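PDB 3LHL: putative agmatinase from Clostridium difficile, which probably hydrolyses agmatine to putrescine and urea, as a manganese-dependent member of the arginase family. Local coordinates for residues Val189-Leu203 with Ile234-Glu248. Numbering follows the deposited sequence.
Sequences VNMLNGKNIYLTIDL and IKNSNINIVGCDIVE. With MN (manganese (II) ion), chain B; MN (manganese (II) ion), chain C.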
ATOM      1  N   VAL A 189       8.088   7.941  12.122  1.00 17.27           N
ATOM      2  CA  VAL A 189       7.050   8.909  11.784  1.00 19.17           C
ATOM      3  C   VAL A 189       7.308  10.287  12.402  1.00 19.78           C
ATOM      4  O   VAL A 189       7.141  11.306  11.739  1.00 18.35           O
ATOM      5  CB  VAL A 189       5.662   8.395  12.214  1.00 19.56           C
ATOM      6  CG1 VAL A 189       4.613   9.456  11.963  1.00 19.63           C
ATOM      7  CG2 VAL A 189       5.318   7.130  11.424  1.00 22.18           C
ATOM      8  N   ASN A 190       7.705  10.319  13.672  1.00 20.02           N
ATOM      9  CA  ASN A 190       8.008  11.591  14.321  1.00 22.00           C
ATOM     10  C   ASN A 190       9.191  12.263  13.620  1.00 22.48           C
ATOM     11  O   ASN A 190       9.222  13.482  13.463  1.00 19.89           O
ATOM     12  CB  ASN A 190       8.348  11.383  15.798  1.00 21.32           C
ATOM     13  CG  ASN A 190       7.119  11.180  16.652  1.00 22.29           C
ATOM     14  OD1 ASN A 190       6.138  11.916  16.527  1.00 23.55           O
ATOM     15  ND2 ASN A 190       7.166  10.192  17.537  1.00 23.46           N
HETATM   16  N   MSE A 191      10.160  11.455  13.197  1.00 22.86           N
HETATM   17  CA  MSE A 191      11.339  11.973  12.510  1.00 26.55           C
HETATM   18  C   MSE A 191      10.990  12.573  11.155  1.00 25.62           C
HETATM   19  O   MSE A 191      11.693  13.451  10.663  1.00 26.12           O
HETATM   20  CB  MSE A 191      12.377  10.868  12.322  1.00 30.31           C
HETATM   21  CG  MSE A 191      13.286  10.660  13.517  1.00 38.90           C
HETATM   22 SE   MSE A 191      14.423   9.109  13.279  1.00 56.39          SE
HETATM   23  CE  MSE A 191      15.234   9.579  11.577  1.00 45.48           C
ATOM     24  N   LEU A 192       9.907  12.086  10.556  1.00 23.48           N
ATOM     25  CA  LEU A 192       9.448  12.571   9.263  1.00 22.31           C
ATOM     26  C   LEU A 192       8.429  13.686   9.456  1.00 22.02           C
ATOM     27  O   LEU A 192       7.597  13.943   8.583  1.00 20.60           O
ATOM     28  CB  LEU A 192       8.807  11.430   8.468  1.00 21.98           C
ATOM     29  CG  LEU A 192       9.705  10.523   7.626  1.00 22.54           C
ATOM     30  CD1 LEU A 192      10.933  10.117   8.402  1.00 25.64           C
ATOM     31  CD2 LEU A 192       8.906   9.302   7.204  1.00 22.51           C
ATOM     32  N   ASN A 193       8.499  14.339  10.611  1.00 21.25           N
ATOM     33  CA  ASN A 193       7.588  15.427  10.948  1.00 21.80           C
ATOM     34  C   ASN A 193       7.513  16.476   9.844  1.00 20.05           C
ATOM     35  O   ASN A 193       8.533  17.018   9.423  1.00 20.41           O
ATOM     36  CB  ASN A 193       8.032  16.088  12.256  1.00 23.40           C
ATOM     37  CG  ASN A 193       7.054  17.140  12.742  1.00 27.17           C
ATOM     38  OD1 ASN A 193       6.910  18.201  12.135  1.00 29.11           O
ATOM     39  ND2 ASN A 193       6.371  16.845  13.842  1.00 27.22           N
ATOM     40  N   GLY A 194       6.297  16.742   9.377  1.00 19.39           N
ATOM     41  CA  GLY A 194       6.080  17.736   8.339  1.00 20.38           C
ATOM     42  C   GLY A 194       6.488  17.352   6.930  1.00 21.00           C
ATOM     43  O   GLY A 194       6.474  18.195   6.038  1.00 22.38           O
ATOM     44  N   LYS A 195       6.849  16.092   6.715  1.00 21.11           N
ATOM     45  CA  LYS A 195       7.264  15.650   5.393  1.00 21.48           C
ATOM     46  C   LYS A 195       6.135  15.023   4.583  1.00 22.01           C
ATOM     47  O   LYS A 195       5.104  14.630   5.130  1.00 20.02           O
ATOM     48  CB  LYS A 195       8.432  14.670   5.510  1.00 24.30           C
ATOM     49  CG  LYS A 195       9.709  15.313   6.043  1.00 29.36           C
ATOM     50  CD  LYS A 195      10.115  16.504   5.183  1.00 32.68           C
ATOM     51  CE  LYS A 195      11.303  17.254   5.767  1.00 35.77           C
ATOM     52  NZ  LYS A 195      12.511  16.396   5.872  1.00 40.15           N
ATOM     53  N   ASN A 196       6.341  14.949   3.270  1.00 20.53           N
ATOM     54  CA  ASN A 196       5.360  14.373   2.359  1.00 21.35           C
ATOM     55  C   ASN A 196       5.658  12.890   2.201  1.00 21.70           C
ATOM     56  O   ASN A 196       6.787  12.491   1.903  1.00 20.63           O
ATOM     57  CB  ASN A 196       5.423  15.084   1.009  1.00 21.52           C
ATOM     58  CG  ASN A 196       5.058  16.549   1.114  1.00 22.82           C
ATOM     59  OD1 ASN A 196       5.730  17.413   0.548  1.00 24.01           O
ATOM     60  ND2 ASN A 196       3.983  16.839   1.838  1.00 22.21           N
ATOM     61  N   ILE A 197       4.629  12.076   2.387  1.00 19.70           N
ATOM     62  CA  ILE A 197       4.788  10.636   2.335  1.00 20.29           C
ATOM     63  C   ILE A 197       3.893   9.883   1.354  1.00 19.41           C
ATOM     64  O   ILE A 197       2.739  10.254   1.119  1.00 18.40           O
ATOM     65  CB  ILE A 197       4.553  10.036   3.769  1.00 20.51           C
ATOM     66  CG1 ILE A 197       5.802  10.216   4.636  1.00 22.47           C
ATOM     67  CG2 ILE A 197       4.166   8.563   3.689  1.00 22.45           C
ATOM     68  CD1 ILE A 197       6.106  11.652   5.028  1.00 22.96           C
ATOM     69  N   TYR A 198       4.451   8.830   0.766  1.00 18.84           N
ATOM     70  CA  TYR A 198       3.671   7.953  -0.092  1.00 18.56           C
ATOM     71  C   TYR A 198       3.647   6.676   0.737  1.00 18.10           C
ATOM     72  O   TYR A 198       4.693   6.083   1.004  1.00 19.11           O
ATOM     73  CB  TYR A 198       4.339   7.651  -1.428  1.00 16.10           C
ATOM     74  CG  TYR A 198       3.434   6.795  -2.292  1.00 16.81           C
ATOM     75  CD1 TYR A 198       2.559   7.374  -3.208  1.00 15.33           C
ATOM     76  CD2 TYR A 198       3.376   5.411  -2.114  1.00 16.42           C
ATOM     77  CE1 TYR A 198       1.642   6.597  -3.922  1.00 17.99           C
ATOM     78  CE2 TYR A 198       2.465   4.627  -2.818  1.00 17.52           C
ATOM     79  CZ  TYR A 198       1.599   5.225  -3.721  1.00 18.13           C
ATOM     80  OH  TYR A 198       0.678   4.454  -4.402  1.00 16.92           O
ATOM     81  N   LEU A 199       2.461   6.267   1.164  1.00 17.48           N
ATOM     82  CA  LEU A 199       2.323   5.072   1.987  1.00 14.66           C
ATOM     83  C   LEU A 199       1.872   3.864   1.185  1.00 14.27           C
ATOM     84  O   LEU A 199       0.769   3.846   0.644  1.00 17.23           O
ATOM     85  CB  LEU A 199       1.325   5.342   3.113  1.00 13.11           C
ATOM     86  CG  LEU A 199       0.902   4.174   4.003  1.00 14.11           C
ATOM     87  CD1 LEU A 199       2.090   3.648   4.791  1.00 10.42           C
ATOM     88  CD2 LEU A 199      -0.204   4.649   4.943  1.00 14.95           C
ATOM     89  N   THR A 200       2.733   2.857   1.101  1.00 13.81           N
ATOM     90  CA  THR A 200       2.405   1.636   0.380  1.00 13.91           C
ATOM     91  C   THR A 200       2.394   0.467   1.358  1.00 14.39           C
ATOM     92  O   THR A 200       3.412   0.129   1.968  1.00 14.17           O
ATOM     93  CB  THR A 200       3.415   1.347  -0.767  1.00 14.51           C
ATOM     94  OG1 THR A 200       3.069   0.104  -1.399  1.00 13.41           O
ATOM     95  CG2 THR A 200       4.846   1.274  -0.235  1.00  9.91           C
ATOM     96  N   ILE A 201       1.229  -0.146   1.503  1.00 14.55           N
ATOM     97  CA  ILE A 201       1.062  -1.264   2.417  1.00 13.85           C
ATOM     98  C   ILE A 201       0.774  -2.594   1.723  1.00 14.55           C
ATOM     99  O   ILE A 201      -0.307  -2.793   1.159  1.00 13.75           O
ATOM    100  CB  ILE A 201      -0.089  -0.980   3.417  1.00 12.83           C
ATOM    101  CG1 ILE A 201       0.328   0.133   4.378  1.00 12.90           C
ATOM    102  CG2 ILE A 201      -0.463  -2.257   4.183  1.00 12.16           C
ATOM    103  CD1 ILE A 201      -0.748   0.517   5.374  1.00 13.63           C
ATOM    104  N   ASP A 202       1.753  -3.494   1.752  1.00 14.22           N
ATOM    105  CA  ASP A 202       1.565  -4.827   1.195  1.00 14.33           C
ATOM    106  C   ASP A 202       0.906  -5.561   2.364  1.00 15.25           C
ATOM    107  O   ASP A 202       1.523  -5.728   3.417  1.00 14.07           O
ATOM    108  CB  ASP A 202       2.904  -5.481   0.870  1.00 15.07           C
ATOM    109  CG  ASP A 202       2.741  -6.864   0.288  1.00 16.82           C
ATOM    110  OD1 ASP A 202       1.880  -7.614   0.787  1.00 19.06           O
ATOM    111  OD2 ASP A 202       3.473  -7.207  -0.659  1.00 15.60           O
ATOM    112  N   LEU A 203      -0.345  -5.978   2.195  1.00 14.67           N
ATOM    113  CA  LEU A 203      -1.064  -6.645   3.271  1.00 14.79           C
ATOM    114  C   LEU A 203      -0.420  -7.919   3.814  1.00 15.74           C
ATOM    115  O   LEU A 203      -0.760  -8.349   4.917  1.00 14.18           O
ATOM    116  CB  LEU A 203      -2.512  -6.920   2.849  1.00 15.29           C
ATOM    117  CG  LEU A 203      -3.336  -5.655   2.550  1.00 18.90           C
ATOM    118  CD1 LEU A 203      -4.673  -6.030   1.931  1.00 17.29           C
ATOM    119  CD2 LEU A 203      -3.536  -4.855   3.833  1.00 14.96           C
ATOM    120  N   ILE A 234      -0.065   7.329  13.032  1.00 22.04           N
ATOM    121  CA  ILE A 234      -0.183   8.251  11.919  1.00 21.67           C
ATOM    122  C   ILE A 234      -1.155   9.367  12.293  1.00 23.19           C
ATOM    123  O   ILE A 234      -0.902  10.537  12.012  1.00 21.24           O
ATOM    124  CB  ILE A 234      -0.683   7.531  10.644  1.00 21.75           C
ATOM    125  CG1 ILE A 234       0.458   6.706  10.046  1.00 19.59           C
ATOM    126  CG2 ILE A 234      -1.218   8.541   9.636  1.00 18.79           C
ATOM    127  CD1 ILE A 234       0.062   5.916   8.833  1.00 21.21           C
ATOM    128  N   LYS A 235      -2.262   9.001  12.934  1.00 23.80           N
ATOM    129  CA  LYS A 235      -3.255   9.986  13.337  1.00 25.56           C
ATOM    130  C   LYS A 235      -2.680  11.058  14.259  1.00 25.98           C
ATOM    131  O   LYS A 235      -3.017  12.231  14.126  1.00 25.70           O
ATOM    132  CB  LYS A 235      -4.439   9.311  14.037  1.00 25.46           C
ATOM    133  CG  LYS A 235      -5.434  10.301  14.636  1.00 23.64           C
ATOM    134  CD  LYS A 235      -6.635   9.596  15.239  1.00 27.20           C
ATOM    135  CE  LYS A 235      -7.621  10.583  15.849  1.00 27.79           C
ATOM    136  NZ  LYS A 235      -7.063  11.285  17.046  1.00 31.93           N
ATOM    137  N   ASN A 236      -1.820  10.655  15.191  1.00 26.09           N
ATOM    138  CA  ASN A 236      -1.232  11.601  16.133  1.00 27.51           C
ATOM    139  C   ASN A 236       0.052  12.258  15.630  1.00 28.34           C
ATOM    140  O   ASN A 236       0.635  13.089  16.324  1.00 30.24           O
ATOM    141  CB  ASN A 236      -0.941  10.913  17.477  1.00 29.09           C
ATOM    142  CG  ASN A 236      -2.196  10.381  18.152  1.00 29.12           C
ATOM    143  OD1 ASN A 236      -3.250  11.011  18.111  1.00 30.74           O
ATOM    144  ND2 ASN A 236      -2.080   9.224  18.791  1.00 29.89           N
ATOM    145  N   SER A 237       0.497  11.897  14.433  1.00 27.25           N
ATOM    146  CA  SER A 237       1.728  12.471  13.902  1.00 26.72           C
ATOM    147  C   SER A 237       1.475  13.688  13.025  1.00 26.06           C
ATOM    148  O   SER A 237       0.340  14.129  12.859  1.00 26.72           O
ATOM    149  CB  SER A 237       2.483  11.436  13.075  1.00 27.59           C
ATOM    150  OG  SER A 237       1.918  11.324  11.778  1.00 24.39           O
ATOM    151  N   ASN A 238       2.550  14.223  12.460  1.00 25.67           N
ATOM    152  CA  ASN A 238       2.442  15.369  11.580  1.00 27.23           C
ATOM    153  C   ASN A 238       3.018  15.055  10.205  1.00 27.27           C
ATOM    154  O   ASN A 238       3.741  15.869   9.626  1.00 29.40           O
ATOM    155  CB  ASN A 238       3.157  16.585  12.175  1.00 27.46           C
ATOM    156  CG  ASN A 238       2.931  17.848  11.357  1.00 29.27           C
ATOM    157  OD1 ASN A 238       1.803  18.159  10.980  1.00 29.96           O
ATOM    158  ND2 ASN A 238       4.003  18.582  11.085  1.00 30.34           N
ATOM    159  N   ILE A 239       2.721  13.866   9.686  1.00 25.48           N
ATOM    160  CA  ILE A 239       3.209  13.511   8.360  1.00 25.41           C
ATOM    161  C   ILE A 239       2.086  13.782   7.369  1.00 24.61           C
ATOM    162  O   ILE A 239       0.907  13.694   7.715  1.00 24.89           O
ATOM    163  CB  ILE A 239       3.638  12.024   8.246  1.00 24.93           C
ATOM    164  CG1 ILE A 239       2.442  11.101   8.469  1.00 25.07           C
ATOM    165  CG2 ILE A 239       4.742  11.724   9.235  1.00 25.54           C
ATOM    166  CD1 ILE A 239       2.741   9.650   8.144  1.00 24.50           C
ATOM    167  N   ASN A 240       2.453  14.119   6.141  1.00 23.94           N
ATOM    168  CA  ASN A 240       1.467  14.416   5.117  1.00 24.89           C
ATOM    169  C   ASN A 240       1.417  13.319   4.056  1.00 23.56           C
ATOM    170  O   ASN A 240       2.315  13.196   3.222  1.00 22.54           O
ATOM    171  CB  ASN A 240       1.785  15.779   4.483  1.00 25.85           C
ATOM    172  CG  ASN A 240       0.741  16.216   3.472  1.00 29.26           C
ATOM    173  OD1 ASN A 240      -0.451  15.955   3.644  1.00 33.33           O
ATOM    174  ND2 ASN A 240       1.179  16.901   2.422  1.00 26.35           N
ATOM    175  N   ILE A 241       0.369  12.506   4.105  1.00 22.59           N
ATOM    176  CA  ILE A 241       0.214  11.432   3.135  1.00 21.40           C
ATOM    177  C   ILE A 241      -0.424  12.007   1.877  1.00 21.16           C
ATOM    178  O   ILE A 241      -1.575  12.428   1.894  1.00 20.74           O
ATOM    179  CB  ILE A 241      -0.655  10.286   3.704  1.00 19.09           C
ATOM    180  CG1 ILE A 241       0.039   9.689   4.935  1.00 17.67           C
ATOM    181  CG2 ILE A 241      -0.853   9.202   2.649  1.00 17.78           C
ATOM    182  CD1 ILE A 241      -0.743   8.595   5.636  1.00 14.40           C
ATOM    183  N   VAL A 242       0.341  12.037   0.792  1.00 21.63           N
ATOM    184  CA  VAL A 242      -0.146  12.582  -0.470  1.00 19.80           C
ATOM    185  C   VAL A 242      -0.502  11.492  -1.472  1.00 19.33           C
ATOM    186  O   VAL A 242      -0.918  11.777  -2.598  1.00 18.13           O
ATOM    187  CB  VAL A 242       0.904  13.524  -1.095  1.00 20.05           C
ATOM    188  CG1 VAL A 242       1.064  14.758  -0.223  1.00 19.63           C
ATOM    189  CG2 VAL A 242       2.241  12.796  -1.239  1.00 18.59           C
ATOM    190  N   GLY A 243      -0.340  10.245  -1.043  1.00 17.80           N
ATOM    191  CA  GLY A 243      -0.643   9.104  -1.882  1.00 17.69           C
ATOM    192  C   GLY A 243      -0.630   7.859  -1.016  1.00 18.67           C
ATOM    193  O   GLY A 243       0.179   7.755  -0.090  1.00 18.78           O
ATOM    194  N   CYS A 244      -1.510   6.906  -1.310  1.00 17.78           N
ATOM    195  CA  CYS A 244      -1.577   5.690  -0.511  1.00 19.05           C
ATOM    196  C   CYS A 244      -2.141   4.496  -1.276  1.00 19.33           C
ATOM    197  O   CYS A 244      -2.850   4.656  -2.275  1.00 19.18           O
ATOM    198  CB  CYS A 244      -2.435   5.954   0.735  1.00 17.70           C
ATOM    199  SG  CYS A 244      -2.624   4.551   1.869  1.00 23.05           S
ATOM    200  N   ASP A 245      -1.812   3.297  -0.803  1.00 18.63           N
ATOM    201  CA  ASP A 245      -2.326   2.076  -1.405  1.00 17.32           C
ATOM    202  C   ASP A 245      -2.143   0.857  -0.497  1.00 16.98           C
ATOM    203  O   ASP A 245      -1.283   0.845   0.387  1.00 16.60           O
ATOM    204  CB  ASP A 245      -1.663   1.812  -2.770  1.00 17.16           C
ATOM    205  CG  ASP A 245      -0.192   1.401  -2.658  1.00 18.97           C
ATOM    206  OD1 ASP A 245       0.127   0.494  -1.852  1.00 14.26           O
ATOM    207  OD2 ASP A 245       0.644   1.975  -3.394  1.00 17.79           O
ATOM    208  N   ILE A 246      -2.993  -0.144  -0.696  1.00 15.39           N
ATOM    209  CA  ILE A 246      -2.903  -1.402   0.038  1.00 17.14           C
ATOM    210  C   ILE A 246      -2.912  -2.430  -1.090  1.00 17.21           C
ATOM    211  O   ILE A 246      -3.671  -2.297  -2.050  1.00 17.60           O
ATOM    212  CB  ILE A 246      -4.107  -1.638   0.992  1.00 17.13           C
ATOM    213  CG1 ILE A 246      -5.423  -1.621   0.212  1.00 16.40           C
ATOM    214  CG2 ILE A 246      -4.111  -0.582   2.095  1.00 15.76           C
ATOM    215  CD1 ILE A 246      -6.653  -1.883   1.080  1.00 15.50           C
ATOM    216  N   VAL A 247      -2.070  -3.449  -0.992  1.00 16.19           N
ATOM    217  CA  VAL A 247      -1.994  -4.417  -2.072  1.00 14.12           C
ATOM    218  C   VAL A 247      -1.777  -5.852  -1.625  1.00 13.76           C
ATOM    219  O   VAL A 247      -1.552  -6.124  -0.454  1.00 12.06           O
ATOM    220  CB  VAL A 247      -0.831  -4.042  -3.039  1.00 13.59           C
ATOM    221  CG1 VAL A 247      -1.066  -2.655  -3.641  1.00 10.91           C
ATOM    222  CG2 VAL A 247       0.491  -4.054  -2.278  1.00 12.00           C
ATOM    223  N   GLU A 248      -1.855  -6.755  -2.600  1.00 14.93           N
ATOM    224  CA  GLU A 248      -1.627  -8.181  -2.418  1.00 15.03           C
ATOM    225  C   GLU A 248      -2.721  -9.007  -1.736  1.00 15.78           C
ATOM    226  O   GLU A 248      -2.484 -10.155  -1.342  1.00 14.92           O
ATOM    227  CB  GLU A 248      -0.267  -8.405  -1.734  1.00 14.19           C
ATOM    228  CG  GLU A 248       0.927  -7.960  -2.589  1.00 14.19           C
ATOM    229  CD  GLU A 248       1.017  -8.689  -3.941  1.00 19.12           C
ATOM    230  OE1 GLU A 248       0.018  -9.312  -4.358  1.00 17.07           O
ATOM    231  OE2 GLU A 248       2.088  -8.628  -4.598  1.00 19.54           O
TER
HETATM  232 MN    MN B 301       5.232  -6.356  -1.713  1.00 18.22          MN
HETATM  233 MN    MN C 302       4.832  -8.998   0.087  1.00 17.84          MN
HETATM  234  O   HOH W   1       5.187  13.327  12.355  1.00 20.73           O
HETATM  235  O   HOH W   2       3.454  12.003  16.914  1.00 38.16           O
HETATM  236  O   HOH W   3      -1.834   5.912  -4.797  1.00 17.65           O
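Tyr-198 reaches across to Asp-245 on the buried part of two neighbouring parallel strands, 196-202 and 240-247. Tyr-198 OH donates to Asp-245 OD2 at 2.7 Å. The bond comes from the anti side of the carboxylate, and OD2 lies at the ring edge. One ring face rests on the backbone of Gly-243; Gly-243 O sits 3.9 Å above the ring plane. Tyr-198 CG is anti to the backbone N (chi1 -177°), which carries the ring over Gly-243 and its OH to Asp-245. A water joins Tyr-198 OH to Cys-244 O, and Thr-101 is a further partner of OD2. Asp-245 OD1 lies 3.0 Å from Thr-200 OG1, which is hydrogen-bonded to His-98, a manganese ligand. Thr-200 is thus a second-shell residue, with Asp-245 behind it. At the C-terminal strand ends Asp-202 OD2 bridges two manganese ions, 2.2 Å from that of chain B and 2.4 Å from that of chain C. CB and CG of Glu-248 lie against the Asp-202 carboxylate. On the other sheet face Leu-199 CD2 touches both Ile-241 CD1 (4.0 Å) and Cys-244 SG (3.9 Å).

The loops before the strands are looser, with Asn-193, Gly-194 and Asn-238 exposed. Asn-238 ND2 donates to Asn-193 OD1 at 3.1 Å, from above the carbonyl plane, with the two amide planes 54° apart. A water links Val-189 O to Asn-238 N.

In the arginase-type parallel sheet, strand 115-120 flanks 196-202 and strand 90-95 flanks 240-247. Helix 101-111 covers Tyr-198; helix 258-278 covers Ile-246 and Leu-203.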